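Local coordinates for protein glucokinase (PDB 3VGL) that probably catalyses the ATP-dependent phosphorylation of D-glucose to glucose 6-phosphate, as a zinc-containing glucokinase of the ROK family, at residues G66-P79 with R146-I158. Sequence-based numbering, arbitrary orientation.
Sequences GYVDDKRATVLFAP and RGRFGVAAEFGHI. With ZN (zinc ion), chain B; BGC (beta-D-glucopyranose), chain D.
Where the β-hairpin 66-79 meets the loop 146-158, the CA atoms come nearest at D70 and G150, 3.8 Å apart. The hairpin pairs strands 67-68 and 75-77 antiparallel, with a classic β bulge at L76 and F77 opposite Y67; the connection begins with a type I turn from D69 to R72. Waters bridge the segments: one accepts from V68 N and donates to G150 O, another links F149 O to the D70 carboxylate oxygen OD1. V151 CB packs against Y67 CD2 at 3.7 Å. Farther along, E154 CG sits over one face of the Y67 ring in a CH-π contact, 3.6 Å from its centroid, while the edge of F77 lies on the opposite face. A bend at chi2 (-61°) lets E154 CG rest there while the carboxylate accepts from glucose, OE1 from O2 and OE2 from O3, each at 2.7 Å. H157 NE2 donates to the same O2, while its ND1 binds zinc with C167, C169 and C174. At the other end, the R72 and R146 guanidinium groups stack at 5° with centres 3.4 Å apart, their like charges probably eased by the R146 salt bridge to E103. Zinc probably limits H157 ring rotation and Y67 probably steadies E154, consistent with their shared grip on glucose O2.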
# COMPACT_ATOMS: atom_id res chain seq x y z
N GLY A 66 -15.83 -6.48 -21.75
CA GLY A 66 -16.43 -6.89 -20.49
C GLY A 66 -16.24 -8.37 -20.25
O GLY A 66 -15.63 -9.07 -21.06
N TYR A 67 -16.79 -8.82 -19.11
CA TYR A 67 -16.76 -10.23 -18.72
C TYR A 67 -17.77 -10.95 -19.61
O TYR A 67 -18.97 -10.69 -19.52
CB TYR A 67 -17.22 -10.35 -17.25
CG TYR A 67 -16.18 -9.98 -16.18
CD1 TYR A 67 -15.56 -8.74 -16.18
CD2 TYR A 67 -15.86 -10.88 -15.16
CE1 TYR A 67 -14.64 -8.40 -15.18
CE2 TYR A 67 -14.93 -10.54 -14.14
CZ TYR A 67 -14.31 -9.31 -14.20
OH TYR A 67 -13.38 -8.96 -13.23
N VAL A 68 -17.26 -11.82 -20.49
CA VAL A 68 -18.10 -12.60 -21.41
C VAL A 68 -18.21 -14.04 -20.93
O VAL A 68 -17.23 -14.63 -20.47
CB VAL A 68 -17.50 -12.54 -22.82
CG1 VAL A 68 -18.29 -13.46 -23.80
CG2 VAL A 68 -17.50 -11.10 -23.31
N ASP A 69 -19.41 -14.60 -21.05
CA ASP A 69 -19.69 -15.96 -20.57
C ASP A 69 -19.04 -17.09 -21.39
O ASP A 69 -18.53 -16.85 -22.48
CB ASP A 69 -21.20 -16.17 -20.46
CG ASP A 69 -21.86 -16.38 -21.80
OD1 ASP A 69 -21.52 -15.70 -22.80
OD2 ASP A 69 -22.74 -17.26 -21.86
N ASP A 70 -19.07 -18.32 -20.87
CA ASP A 70 -18.39 -19.46 -21.52
C ASP A 70 -19.07 -19.88 -22.83
O ASP A 70 -18.45 -20.52 -23.68
CB ASP A 70 -18.31 -20.66 -20.56
CG ASP A 70 -19.67 -21.08 -20.05
OD1 ASP A 70 -20.35 -20.26 -19.40
OD2 ASP A 70 -20.06 -22.25 -20.29
N LYS A 71 -20.33 -19.50 -22.98
CA LYS A 71 -21.09 -19.74 -24.22
C LYS A 71 -20.81 -18.68 -25.30
O LYS A 71 -21.34 -18.77 -26.41
CB LYS A 71 -22.59 -19.82 -23.93
CG LYS A 71 -22.98 -20.95 -22.98
CD LYS A 71 -24.39 -21.46 -23.24
CE LYS A 71 -24.38 -22.63 -24.23
NZ LYS A 71 -25.74 -23.19 -24.51
N ARG A 72 -19.99 -17.68 -24.98
CA ARG A 72 -19.58 -16.67 -25.97
C ARG A 72 -20.79 -15.96 -26.60
O ARG A 72 -20.88 -15.81 -27.83
CB ARG A 72 -18.64 -17.28 -27.03
CG ARG A 72 -17.32 -17.79 -26.43
CD ARG A 72 -16.66 -18.81 -27.34
NE ARG A 72 -16.16 -19.95 -26.59
CZ ARG A 72 -15.55 -21.00 -27.14
NH1 ARG A 72 -15.36 -21.04 -28.45
NH2 ARG A 72 -15.13 -22.01 -26.38
N ALA A 73 -21.71 -15.53 -25.74
CA ALA A 73 -22.97 -14.94 -26.19
C ALA A 73 -23.44 -13.72 -25.39
O ALA A 73 -24.23 -12.91 -25.89
CB ALA A 73 -24.06 -16.00 -26.20
N THR A 74 -22.97 -13.61 -24.15
CA THR A 74 -23.50 -12.65 -23.21
C THR A 74 -22.38 -11.92 -22.50
O THR A 74 -21.41 -12.54 -22.07
CB THR A 74 -24.35 -13.39 -22.17
OG1 THR A 74 -25.46 -13.99 -22.84
CG2 THR A 74 -24.86 -12.46 -21.08
N VAL A 75 -22.51 -10.60 -22.40
CA VAL A 75 -21.61 -9.81 -21.55
C VAL A 75 -22.18 -9.81 -20.13
O VAL A 75 -23.15 -9.12 -19.86
CB VAL A 75 -21.39 -8.37 -22.09
CG1 VAL A 75 -20.33 -7.64 -21.23
CG2 VAL A 75 -20.92 -8.39 -23.58
N LEU A 76 -21.57 -10.60 -19.25
CA LEU A 76 -22.03 -10.77 -17.84
C LEU A 76 -21.93 -9.46 -17.07
O LEU A 76 -22.82 -9.10 -16.30
CB LEU A 76 -21.25 -11.87 -17.11
CG LEU A 76 -21.34 -13.29 -17.67
CD1 LEU A 76 -20.37 -14.26 -16.99
CD2 LEU A 76 -22.78 -13.78 -17.55
N PHE A 77 -20.83 -8.73 -17.28
CA PHE A 77 -20.48 -7.61 -16.41
C PHE A 77 -19.46 -6.76 -17.18
O PHE A 77 -18.55 -7.31 -17.80
CB PHE A 77 -19.88 -8.20 -15.11
CG PHE A 77 -19.44 -7.19 -14.11
CD1 PHE A 77 -20.36 -6.62 -13.23
CD2 PHE A 77 -18.09 -6.85 -14.00
CE1 PHE A 77 -19.94 -5.69 -12.27
CE2 PHE A 77 -17.66 -5.93 -13.03
CZ PHE A 77 -18.59 -5.34 -12.17
N ALA A 78 -19.62 -5.43 -17.18
CA ALA A 78 -18.55 -4.54 -17.72
C ALA A 78 -18.30 -3.34 -16.81
O ALA A 78 -19.24 -2.70 -16.38
CB ALA A 78 -18.89 -4.06 -19.11
N PRO A 79 -17.01 -3.05 -16.50
CA PRO A 79 -16.75 -1.93 -15.59
C PRO A 79 -16.90 -0.54 -16.21
O PRO A 79 -17.18 0.43 -15.47
CB PRO A 79 -15.29 -2.15 -15.14
CG PRO A 79 -14.72 -3.00 -16.12
CD PRO A 79 -15.82 -3.86 -16.73
N ARG A 146 -10.35 -19.36 -21.82
CA ARG A 146 -11.40 -18.49 -21.29
C ARG A 146 -11.82 -18.86 -19.87
O ARG A 146 -12.58 -18.13 -19.23
CB ARG A 146 -12.62 -18.48 -22.24
CG ARG A 146 -12.29 -18.05 -23.67
CD ARG A 146 -13.48 -18.37 -24.54
NE ARG A 146 -13.23 -18.24 -25.98
CZ ARG A 146 -12.69 -19.19 -26.74
NH1 ARG A 146 -12.30 -20.35 -26.22
NH2 ARG A 146 -12.54 -18.97 -28.04
N GLY A 147 -11.34 -20.01 -19.38
CA GLY A 147 -11.67 -20.51 -18.05
C GLY A 147 -13.02 -21.21 -17.97
O GLY A 147 -13.75 -21.30 -18.97
N ARG A 148 -13.36 -21.70 -16.78
CA ARG A 148 -14.58 -22.48 -16.57
C ARG A 148 -15.87 -21.70 -16.86
O ARG A 148 -16.84 -22.26 -17.42
CB ARG A 148 -14.59 -23.06 -15.15
CG ARG A 148 -15.93 -23.58 -14.68
CD ARG A 148 -16.38 -24.86 -15.42
NE ARG A 148 -17.66 -25.32 -14.91
CZ ARG A 148 -18.84 -24.84 -15.29
NH1 ARG A 148 -18.91 -23.87 -16.20
NH2 ARG A 148 -19.95 -25.33 -14.75
N PHE A 149 -15.88 -20.43 -16.49
CA PHE A 149 -17.07 -19.60 -16.63
C PHE A 149 -16.94 -18.54 -17.70
O PHE A 149 -17.82 -17.69 -17.84
CB PHE A 149 -17.47 -19.02 -15.28
CG PHE A 149 -17.68 -20.06 -14.21
CD1 PHE A 149 -18.81 -20.89 -14.23
CD2 PHE A 149 -16.76 -20.21 -13.18
CE1 PHE A 149 -19.00 -21.83 -13.25
CE2 PHE A 149 -16.95 -21.18 -12.18
CZ PHE A 149 -18.07 -21.98 -12.21
N GLY A 150 -15.85 -18.59 -18.47
CA GLY A 150 -15.66 -17.70 -19.60
C GLY A 150 -14.94 -16.42 -19.26
O GLY A 150 -14.60 -15.64 -20.15
N VAL A 151 -14.67 -16.22 -17.97
CA VAL A 151 -14.17 -14.93 -17.51
C VAL A 151 -12.73 -14.92 -16.98
O VAL A 151 -12.35 -14.02 -16.20
CB VAL A 151 -15.14 -14.27 -16.51
CG1 VAL A 151 -16.52 -14.04 -17.17
CG2 VAL A 151 -15.28 -15.09 -15.22
N ALA A 152 -11.92 -15.85 -17.47
CA ALA A 152 -10.47 -15.77 -17.25
C ALA A 152 -9.89 -14.51 -17.89
O ALA A 152 -10.55 -13.84 -18.72
CB ALA A 152 -9.75 -17.02 -17.79
N ALA A 153 -8.66 -14.19 -17.50
CA ALA A 153 -7.88 -13.12 -18.14
C ALA A 153 -8.49 -11.74 -17.91
O ALA A 153 -8.32 -10.82 -18.72
CB ALA A 153 -7.68 -13.40 -19.64
N GLU A 154 -9.14 -11.57 -16.77
CA GLU A 154 -9.59 -10.24 -16.34
C GLU A 154 -8.48 -9.58 -15.52
O GLU A 154 -8.67 -9.21 -14.34
CB GLU A 154 -10.91 -10.36 -15.60
CG GLU A 154 -12.09 -10.48 -16.60
CD GLU A 154 -12.17 -9.25 -17.49
OE1 GLU A 154 -11.99 -8.14 -16.93
OE2 GLU A 154 -12.41 -9.44 -18.71
N PHE A 155 -7.33 -9.41 -16.16
CA PHE A 155 -6.14 -8.94 -15.46
C PHE A 155 -6.31 -7.51 -14.91
O PHE A 155 -5.64 -7.12 -13.93
CB PHE A 155 -4.94 -8.86 -16.42
CG PHE A 155 -4.57 -10.17 -17.08
CD1 PHE A 155 -4.91 -11.41 -16.53
CD2 PHE A 155 -3.78 -10.13 -18.23
CE1 PHE A 155 -4.51 -12.61 -17.17
CE2 PHE A 155 -3.39 -11.30 -18.87
CZ PHE A 155 -3.75 -12.54 -18.35
N GLY A 156 -7.20 -6.75 -15.53
CA GLY A 156 -7.41 -5.35 -15.13
C GLY A 156 -7.91 -5.20 -13.72
O GLY A 156 -7.79 -4.14 -13.13
N HIS A 157 -8.47 -6.29 -13.16
CA HIS A 157 -9.06 -6.21 -11.82
C HIS A 157 -8.33 -7.03 -10.77
O HIS A 157 -8.83 -7.27 -9.68
CB HIS A 157 -10.58 -6.52 -11.90
CG HIS A 157 -11.23 -5.72 -12.96
ND1 HIS A 157 -11.45 -4.36 -12.83
CD2 HIS A 157 -11.54 -6.04 -14.25
CE1 HIS A 157 -11.93 -3.89 -13.97
NE2 HIS A 157 -11.99 -4.89 -14.85
N ILE A 158 -7.09 -7.40 -11.09
CA ILE A 158 -6.17 -7.91 -10.06
C ILE A 158 -5.83 -6.73 -9.16
O ILE A 158 -5.60 -5.62 -9.63
CB ILE A 158 -4.86 -8.41 -10.72
CG1 ILE A 158 -5.16 -9.66 -11.57
CG2 ILE A 158 -3.78 -8.71 -9.66
CD1 ILE A 158 -4.03 -9.89 -12.59
ZN ZN B . -11.58 -3.20 -11.08
C2 BGC D . -12.81 -5.08 -18.67
C3 BGC D . -12.27 -6.16 -19.60
C4 BGC D . -11.77 -5.58 -20.92
C5 BGC D . -10.81 -4.44 -20.59
C6 BGC D . -10.27 -3.76 -21.86
C1 BGC D . -11.74 -4.01 -18.50
O1 BGC D . -12.22 -2.93 -17.74
O2 BGC D . -13.05 -5.68 -17.39
O3 BGC D . -13.24 -7.12 -19.86
O4 BGC D . -11.07 -6.58 -21.64
O5 BGC D . -11.42 -3.46 -19.78
O6 BGC D . -11.33 -3.22 -22.63
O HOH W 1 -14.49 -12.72 -20.49
O HOH W 2 -15.61 -16.00 -22.73
O HOH W 3 -20.48 -18.01 -17.48